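Local coordinates for phosphate-binding protein (Xanthomonas axonopodis pv. citri, PDB 5UB3) that probably serves as a periplasmic ligand-binding receptor of the phosphonate-binding family, paired with a diguanylate cyclase, and is seen here bound to chloride, at residues A[109-114]-A[176-181]; A[116-121]-A[128-133]. One frame throughout, in Å; residues are numbered along the deposited sequence.

Contact 1. Residues A[109-114]-A[176-181]; sequences SQLRGH and IDVGAL
His114 and Asp177 meet at the polar end of this contact, where the carboxylate lies at the edge of the imidazole. Asp177 OD2 sits in the ring plane, 3.2 Å from His114 CD2 and 3.1 Å from His114 CB, so it faces carbon atoms and no hydrogen bond joins the pair. The ring and carboxylate planes are 87° apart, and Asp177 OD2 stands 4.5 Å from His114 NE2, a spacing that would permit a modest electrostatic attraction if the histidine were protonated. The hydrogen bond of this oxygen goes to the backbone N of Thr115, the residue that follows His114.

Bonds inside 109-114 fix the imidazole from its other nitrogen. His114 ND1 donates to Gln110 O at 3.1 Å; the approach is nearly along the C=O axis, but the acceptor is tilted 27° out of the ring plane. A second, weak bond from ND1 reaches Arg112 O, so the ring is tied to two backbone carbonyls of its own segment. The backbone bond from His114 N to Leu111 O, at 2.8 Å, closes the type II turn in which Gly113 takes a positive phi.

The apolar part is a single leucine-valine touch, closest between Leu111 CD1 and Val178 CG2 at 3.7 Å, the two side chains crossing at about a right angle. Val178 CG2 lies beside its backbone N, with CG1 anti to that N (chi1 -173°), and it is CG2 that makes the closer approach to the leucine.

Around this pair the loop leading into strand 115-118 is set against the start of strand 178-182, its parallel neighbour, consistent with the alpha/beta lobe of a periplasmic binding protein. Val178 also touches Phe97 and Val99 of strand 92-100.

Contact 2. Residues A[116-121]-A[128-133]; sequences LALQNA and LLPMLE
With CG beside the backbone N (chi1 -61°) and an extended second torsion, Leu118 sends its two methyl branches to different residues of helix 124-136, while Met131, its chain bent at chi2 (-60°), brings its sulfur to one of them. Leu118 CD2 reaches Pro130 CG at 3.8 Å, the leucine and the proline ring sliding past each other in opposite directions. Leu118 CD1 meets the sulfur and the neighbouring carbon, 3.9 Å from Met131 SD and 4.1 Å from Met131 CG, the two side chains crossing obliquely. The two methyls of Leu118 thus rest on consecutive helix residues, one on each.

Farther along, where the chain has left strand 115-118, Leu128 CD2 approaches Ala121 O at 3.9 Å. This is a van der Waals contact of a methyl with a backbone carbonyl.

Pro130 has no N-H to give to the preceding turn, and the helix is kinked there; its ring meets Leu118 and also touches Ala180 on strand 178-182 and Thr95 and Phe97 on strand 92-100. Met131 and Leu128 additionally meet Val275 and Val272 of helix 259-277.

No hydrogen bond crosses between the segments. Strand and helix are joined here by dispersion and the burial of apolar surface, consistent with a hydrophobic sheet-to-helix interface inside an alpha/beta lobe of a periplasmic binding protein.

In the fold
Strand 115-118 connects the two contacts: contact 1 sets the loop before it against strand 178-182, and contact 2 packs the Leu118 side chain on helix 124-136. The contacts lie about 11 Å apart between centres, and Val178 O of one is 2.8 Å from Ala117 N of the other, a probable hydrogen bond between the neighbouring parallel strands. Contact 2, about 11 Å from the chain's centre, is buried and apolar; contact 1, about 21 Å from it, is only partly buried and adds a histidine-carboxylate pair to its leucine-valine touch. In sequence, contact 2 is nested within the loop that contact 1 closes.

Contact 1. Residues A[109-114]-A[176-181]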
ATOM      1  N   SER A 109     -16.253  16.225  -6.871  1.00 23.49           N
ATOM      2  CA  SER A 109     -17.726  16.160  -7.038  1.00 25.28           C
ATOM      3  C   SER A 109     -18.114  15.891  -8.470  1.00 24.38           C
ATOM      4  O   SER A 109     -19.031  15.133  -8.743  1.00 26.04           O
ATOM      5  CB  SER A 109     -18.374  17.488  -6.585  1.00 28.26           C
ATOM      6  OG  SER A 109     -18.004  17.822  -5.217  1.00 30.70           O
ATOM      7  N   GLN A 110     -17.369  16.454  -9.405  1.00 24.58           N
ATOM      8  CA  GLN A 110     -17.619  16.197 -10.860  1.00 26.69           C
ATOM      9  C   GLN A 110     -17.208  14.829 -11.372  1.00 25.45           C
ATOM     10  O   GLN A 110     -17.339  14.551 -12.584  1.00 23.61           O
ATOM     11  CB  GLN A 110     -16.946  17.276 -11.692  1.00 28.96           C
ATOM     12  CG  GLN A 110     -17.536  18.650 -11.418  1.00 32.03           C
ATOM     13  CD  GLN A 110     -16.730  19.771 -12.059  1.00 35.39           C
ATOM     14  OE1 GLN A 110     -15.818  19.535 -12.822  1.00 32.45           O
ATOM     15  NE2 GLN A 110     -17.097  21.009 -11.753  1.00 43.11           N
ATOM     16  N   LEU A 111     -16.744  13.944 -10.477  1.00 25.89           N
ATOM     17  CA  LEU A 111     -16.633  12.531 -10.833  1.00 26.79           C
ATOM     18  C   LEU A 111     -17.978  11.862 -11.164  1.00 27.78           C
ATOM     19  O   LEU A 111     -17.992  10.837 -11.866  1.00 27.10           O
ATOM     20  CB  LEU A 111     -16.006  11.698  -9.719  1.00 27.93           C
ATOM     21  CG  LEU A 111     -14.584  11.299  -9.948  1.00 30.26           C
ATOM     22  CD1 LEU A 111     -13.710  12.561  -9.875  1.00 31.55           C
ATOM     23  CD2 LEU A 111     -14.226  10.305  -8.863  1.00 30.56           C
ATOM     24  N   ARG A 112     -19.085  12.426 -10.671  1.00 28.60           N
ATOM     25  CA  ARG A 112     -20.425  11.888 -10.956  1.00 32.35           C
ATOM     26  C   ARG A 112     -20.701  11.878 -12.433  1.00 30.26           C
ATOM     27  O   ARG A 112     -20.319  12.781 -13.152  1.00 31.14           O
ATOM     28  CB  ARG A 112     -21.494  12.576 -10.095  1.00 38.96           C
ATOM     29  CG  ARG A 112     -21.117  12.363  -8.607  1.00 44.04           C
ATOM     30  CD  ARG A 112     -22.233  12.377  -7.594  1.00 45.82           C
ATOM     31  NE  ARG A 112     -22.885  13.663  -7.653  1.00 54.90           N
ATOM     32  CZ  ARG A 112     -24.172  13.892  -7.942  1.00 55.44           C
ATOM     33  NH1 ARG A 112     -25.078  12.915  -8.166  1.00 46.51           N
ATOM     34  NH2 ARG A 112     -24.568  15.153  -7.961  1.00 60.05           N
ATOM     35  N   GLY A 113     -21.203  10.761 -12.918  1.00 28.86           N
ATOM     36  CA  GLY A 113     -21.237  10.498 -14.350  1.00 25.73           C
ATOM     37  C   GLY A 113     -20.009   9.981 -15.041  1.00 25.01           C
ATOM     38  O   GLY A 113     -20.061   9.700 -16.206  1.00 28.34           O
ATOM     39  N   HIS A 114     -18.889   9.837 -14.345  1.00 23.10           N
ATOM     40  CA  HIS A 114     -17.617   9.539 -14.964  1.00 23.54           C
ATOM     41  C   HIS A 114     -16.986   8.301 -14.371  1.00 20.38           C
ATOM     42  O   HIS A 114     -17.474   7.764 -13.383  1.00 21.29           O
ATOM     43  CB  HIS A 114     -16.688  10.730 -14.816  1.00 26.11           C
ATOM     44  CG  HIS A 114     -17.098  11.873 -15.677  1.00 28.46           C
ATOM     45  ND1 HIS A 114     -17.761  12.967 -15.183  1.00 32.88           N
ATOM     46  CD2 HIS A 114     -17.038  12.042 -17.016  1.00 28.22           C
ATOM     47  CE1 HIS A 114     -18.062  13.784 -16.173  1.00 32.50           C
ATOM     48  NE2 HIS A 114     -17.626  13.244 -17.298  1.00 30.84           N
ATOM     49  N   ILE A 176     -10.735   6.003 -19.583  1.00 21.45           N
ATOM     50  CA  ILE A 176     -11.285   6.208 -18.240  1.00 23.71           C
ATOM     51  C   ILE A 176     -11.065   7.681 -17.912  1.00 21.95           C
ATOM     52  O   ILE A 176     -10.053   8.230 -18.311  1.00 21.00           O
ATOM     53  CB  ILE A 176     -10.574   5.270 -17.241  1.00 25.55           C
ATOM     54  CG1 ILE A 176     -10.813   3.806 -17.637  1.00 28.12           C
ATOM     55  CG2 ILE A 176     -11.093   5.477 -15.814  1.00 26.29           C
ATOM     56  CD1 ILE A 176     -10.167   2.769 -16.711  1.00 28.12           C
ATOM     57  N   ASP A 177     -12.023   8.322 -17.250  1.00 19.11           N
ATOM     58  CA  ASP A 177     -11.986   9.734 -17.060  1.00 20.68           C
ATOM     59  C   ASP A 177     -10.983  10.161 -15.970  1.00 19.05           C
ATOM     60  O   ASP A 177     -10.322  11.193 -16.095  1.00 17.92           O
ATOM     61  CB  ASP A 177     -13.363  10.244 -16.669  1.00 22.16           C
ATOM     62  CG  ASP A 177     -14.446   9.881 -17.694  1.00 24.52           C
ATOM     63  OD1 ASP A 177     -14.250  10.153 -18.863  1.00 29.17           O
ATOM     64  OD2 ASP A 177     -15.482   9.318 -17.309  1.00 22.96           O
ATOM     65  N   VAL A 178     -10.908   9.386 -14.910  1.00 18.05           N
ATOM     66  CA  VAL A 178     -10.148   9.815 -13.721  1.00 17.02           C
ATOM     67  C   VAL A 178      -9.250   8.718 -13.240  1.00 17.21           C
ATOM     68  O   VAL A 178      -9.575   7.525 -13.326  1.00 17.86           O
ATOM     69  CB  VAL A 178     -11.067  10.299 -12.576  1.00 16.90           C
ATOM     70  CG1 VAL A 178     -10.261  10.878 -11.439  1.00 15.86           C
ATOM     71  CG2 VAL A 178     -12.156  11.267 -13.018  1.00 17.17           C
ATOM     72  N   GLY A 179      -8.075   9.110 -12.719  1.00 15.85           N
ATOM     73  CA  GLY A 179      -7.173   8.160 -12.166  1.00 17.21           C
ATOM     74  C   GLY A 179      -6.847   8.497 -10.729  1.00 16.69           C
ATOM     75  O   GLY A 179      -6.952   9.655 -10.363  1.00 19.19           O
ATOM     76  N   ALA A 180      -6.522   7.476  -9.921  1.00 18.03           N
ATOM     77  CA  ALA A 180      -6.075   7.708  -8.546  1.00 17.54           C
ATOM     78  C   ALA A 180      -4.707   7.085  -8.396  1.00 18.55           C
ATOM     79  O   ALA A 180      -4.506   5.972  -8.775  1.00 18.02           O
ATOM     80  CB  ALA A 180      -7.030   7.145  -7.548  1.00 18.47           C
ATOM     81  N   LEU A 181      -3.758   7.867  -7.886  1.00 18.91           N
ATOM     82  CA  LEU A 181      -2.409   7.369  -7.535  1.00 19.30           C
ATOM     83  C   LEU A 181      -1.913   8.119  -6.300  1.00 18.56           C
ATOM     84  O   LEU A 181      -2.483   9.177  -5.978  1.00 18.02           O
ATOM     85  CB  LEU A 181      -1.467   7.680  -8.651  1.00 20.77           C
ATOM     86  CG  LEU A 181      -1.559   6.918  -9.957  1.00 22.98           C
ATOM     87  CD1 LEU A 181      -0.535   7.480 -10.919  1.00 25.20           C
ATOM     88  CD2 LEU A 181      -1.271   5.457  -9.762  1.00 24.77           C
TER

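Contact 2. Residues A[116-121]-A[128-133]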
ATOM      1  N   LEU A 116     -13.571   6.055 -13.014  1.00 20.55           N
ATOM      2  CA  LEU A 116     -12.349   6.154 -12.251  1.00 20.20           C
ATOM      3  C   LEU A 116     -11.566   4.844 -12.373  1.00 17.97           C
ATOM      4  O   LEU A 116     -12.113   3.817 -12.126  1.00 19.02           O
ATOM      5  CB  LEU A 116     -12.744   6.354 -10.804  1.00 18.53           C
ATOM      6  CG  LEU A 116     -11.668   6.308  -9.737  1.00 18.22           C
ATOM      7  CD1 LEU A 116     -10.707   7.483  -9.813  1.00 18.84           C
ATOM      8  CD2 LEU A 116     -12.366   6.348  -8.399  1.00 17.96           C
ATOM      9  N   ALA A 117     -10.273   4.936 -12.658  1.00 16.78           N
ATOM     10  CA  ALA A 117      -9.341   3.842 -12.685  1.00 16.83           C
ATOM     11  C   ALA A 117      -8.729   3.650 -11.320  1.00 17.79           C
ATOM     12  O   ALA A 117      -8.066   4.548 -10.825  1.00 18.80           O
ATOM     13  CB  ALA A 117      -8.202   4.140 -13.688  1.00 18.10           C
ATOM     14  N   LEU A 118      -8.927   2.478 -10.754  1.00 17.15           N
ATOM     15  CA  LEU A 118      -8.305   2.077  -9.510  1.00 18.17           C
ATOM     16  C   LEU A 118      -7.424   0.887  -9.722  1.00 18.55           C
ATOM     17  O   LEU A 118      -7.413   0.271 -10.782  1.00 18.58           O
ATOM     18  CB  LEU A 118      -9.400   1.737  -8.543  1.00 18.16           C
ATOM     19  CG  LEU A 118     -10.298   2.948  -8.271  1.00 17.95           C
ATOM     20  CD1 LEU A 118     -11.355   2.588  -7.228  1.00 20.16           C
ATOM     21  CD2 LEU A 118      -9.475   4.092  -7.751  1.00 18.26           C
ATOM     22  N   GLN A 119      -6.700   0.520  -8.685  1.00 18.46           N
ATOM     23  CA  GLN A 119      -5.729  -0.508  -8.838  1.00 20.76           C
ATOM     24  C   GLN A 119      -6.170  -1.932  -8.534  1.00 23.07           C
ATOM     25  O   GLN A 119      -6.414  -2.700  -9.461  1.00 25.58           O
ATOM     26  CB  GLN A 119      -4.499  -0.105  -8.091  1.00 20.97           C
ATOM     27  CG  GLN A 119      -3.760   0.966  -8.862  1.00 20.69           C
ATOM     28  CD  GLN A 119      -2.681   1.625  -8.051  1.00 21.09           C
ATOM     29  OE1 GLN A 119      -1.787   0.961  -7.483  1.00 19.69           O
ATOM     30  NE2 GLN A 119      -2.736   2.948  -7.993  1.00 20.12           N
ATOM     31  N   ASN A 120      -6.145  -2.329  -7.287  1.00 22.38           N
ATOM     32  CA  ASN A 120      -6.675  -3.608  -6.844  1.00 22.94           C
ATOM     33  C   ASN A 120      -7.088  -3.346  -5.420  1.00 21.53           C
ATOM     34  O   ASN A 120      -6.703  -2.316  -4.872  1.00 18.10           O
ATOM     35  CB  ASN A 120      -5.638  -4.747  -6.830  1.00 25.62           C
ATOM     36  CG  ASN A 120      -4.400  -4.395  -6.025  1.00 27.79           C
ATOM     37  OD1 ASN A 120      -4.433  -4.145  -4.794  1.00 25.88           O
ATOM     38  ND2 ASN A 120      -3.297  -4.313  -6.730  1.00 29.92           N
ATOM     39  N   ALA A 121      -7.781  -4.296  -4.786  1.00 20.83           N
ATOM     40  CA  ALA A 121      -8.419  -4.065  -3.474  1.00 21.96           C
ATOM     41  C   ALA A 121      -7.444  -3.897  -2.295  1.00 23.32           C
ATOM     42  O   ALA A 121      -7.820  -3.353  -1.238  1.00 23.53           O
ATOM     43  CB  ALA A 121      -9.436  -5.153  -3.199  1.00 24.06           C
ATOM     44  N   LEU A 128      -8.078   2.083  -1.567  1.00 16.66           N
ATOM     45  CA  LEU A 128      -8.703   2.317  -0.258  1.00 16.56           C
ATOM     46  C   LEU A 128      -8.898   3.766  -0.057  1.00 16.02           C
ATOM     47  O   LEU A 128      -9.991   4.189   0.242  1.00 16.97           O
ATOM     48  CB  LEU A 128      -7.882   1.691   0.872  1.00 17.10           C
ATOM     49  CG  LEU A 128      -7.865   0.163   0.824  1.00 16.88           C
ATOM     50  CD1 LEU A 128      -6.723  -0.448   1.662  1.00 15.86           C
ATOM     51  CD2 LEU A 128      -9.193  -0.518   1.140  1.00 16.32           C
ATOM     52  N   LEU A 129      -7.843   4.558  -0.173  1.00 16.49           N
ATOM     53  CA  LEU A 129      -7.961   6.010   0.031  1.00 15.45           C
ATOM     54  C   LEU A 129      -8.902   6.681  -0.919  1.00 15.05           C
ATOM     55  O   LEU A 129      -9.759   7.428  -0.471  1.00 14.90           O
ATOM     56  CB  LEU A 129      -6.624   6.742   0.034  1.00 15.30           C
ATOM     57  CG  LEU A 129      -5.667   6.273   1.142  1.00 15.69           C
ATOM     58  CD1 LEU A 129      -4.430   7.184   1.112  1.00 16.25           C
ATOM     59  CD2 LEU A 129      -6.316   6.306   2.512  1.00 14.93           C
ATOM     60  N   PRO A 130      -8.762   6.415  -2.234  1.00 15.12           N
ATOM     61  CA  PRO A 130      -9.750   7.092  -3.082  1.00 15.34           C
ATOM     62  C   PRO A 130     -11.207   6.662  -2.820  1.00 16.12           C
ATOM     63  O   PRO A 130     -12.097   7.505  -2.893  1.00 15.85           O
ATOM     64  CB  PRO A 130      -9.338   6.715  -4.501  1.00 15.10           C
ATOM     65  CG  PRO A 130      -8.392   5.559  -4.379  1.00 15.04           C
ATOM     66  CD  PRO A 130      -7.707   5.772  -3.026  1.00 15.07           C
ATOM     67  N   MET A 131     -11.454   5.382  -2.558  1.00 16.53           N
ATOM     68  CA  MET A 131     -12.818   4.957  -2.304  1.00 19.56           C
ATOM     69  C   MET A 131     -13.333   5.613  -1.024  1.00 18.22           C
ATOM     70  O   MET A 131     -14.472   6.025  -0.937  1.00 16.76           O
ATOM     71  CB  MET A 131     -12.967   3.431  -2.144  1.00 21.20           C
ATOM     72  CG  MET A 131     -12.873   2.657  -3.419  1.00 25.88           C
ATOM     73  SD  MET A 131     -14.152   3.121  -4.601  1.00 29.82           S
ATOM     74  CE  MET A 131     -15.171   1.664  -4.521  1.00 29.77           C
ATOM     75  N   LEU A 132     -12.475   5.693  -0.022  1.00 16.83           N
ATOM     76  CA  LEU A 132     -12.860   6.352   1.216  1.00 18.98           C
ATOM     77  C   LEU A 132     -13.258   7.778   0.910  1.00 19.87           C
ATOM     78  O   LEU A 132     -14.252   8.247   1.429  1.00 20.10           O
ATOM     79  CB  LEU A 132     -11.703   6.342   2.241  1.00 18.66           C
ATOM     80  CG  LEU A 132     -11.990   7.013   3.542  1.00 18.95           C
ATOM     81  CD1 LEU A 132     -13.218   6.371   4.174  1.00 18.42           C
ATOM     82  CD2 LEU A 132     -10.751   6.879   4.415  1.00 19.94           C
ATOM     83  N   GLU A 133     -12.456   8.448   0.090  1.00 20.34           N
ATOM     84  CA  GLU A 133     -12.717   9.826  -0.241  1.00 20.52           C
ATOM     85  C   GLU A 133     -14.082   9.993  -0.876  1.00 19.35           C
ATOM     86  O   GLU A 133     -14.791  10.953  -0.594  1.00 20.32           O
ATOM     87  CB  GLU A 133     -11.635  10.412  -1.114  1.00 20.84           C
ATOM     88  CG  GLU A 133     -11.560  11.930  -1.031  1.00 22.73           C
ATOM     89  CD  GLU A 133     -10.851  12.458   0.222  1.00 22.03           C
ATOM     90  OE1 GLU A 133     -10.618  11.688   1.198  1.00 19.32           O
ATOM     91  OE2 GLU A 133     -10.544  13.657   0.170  1.00 20.22           O
TER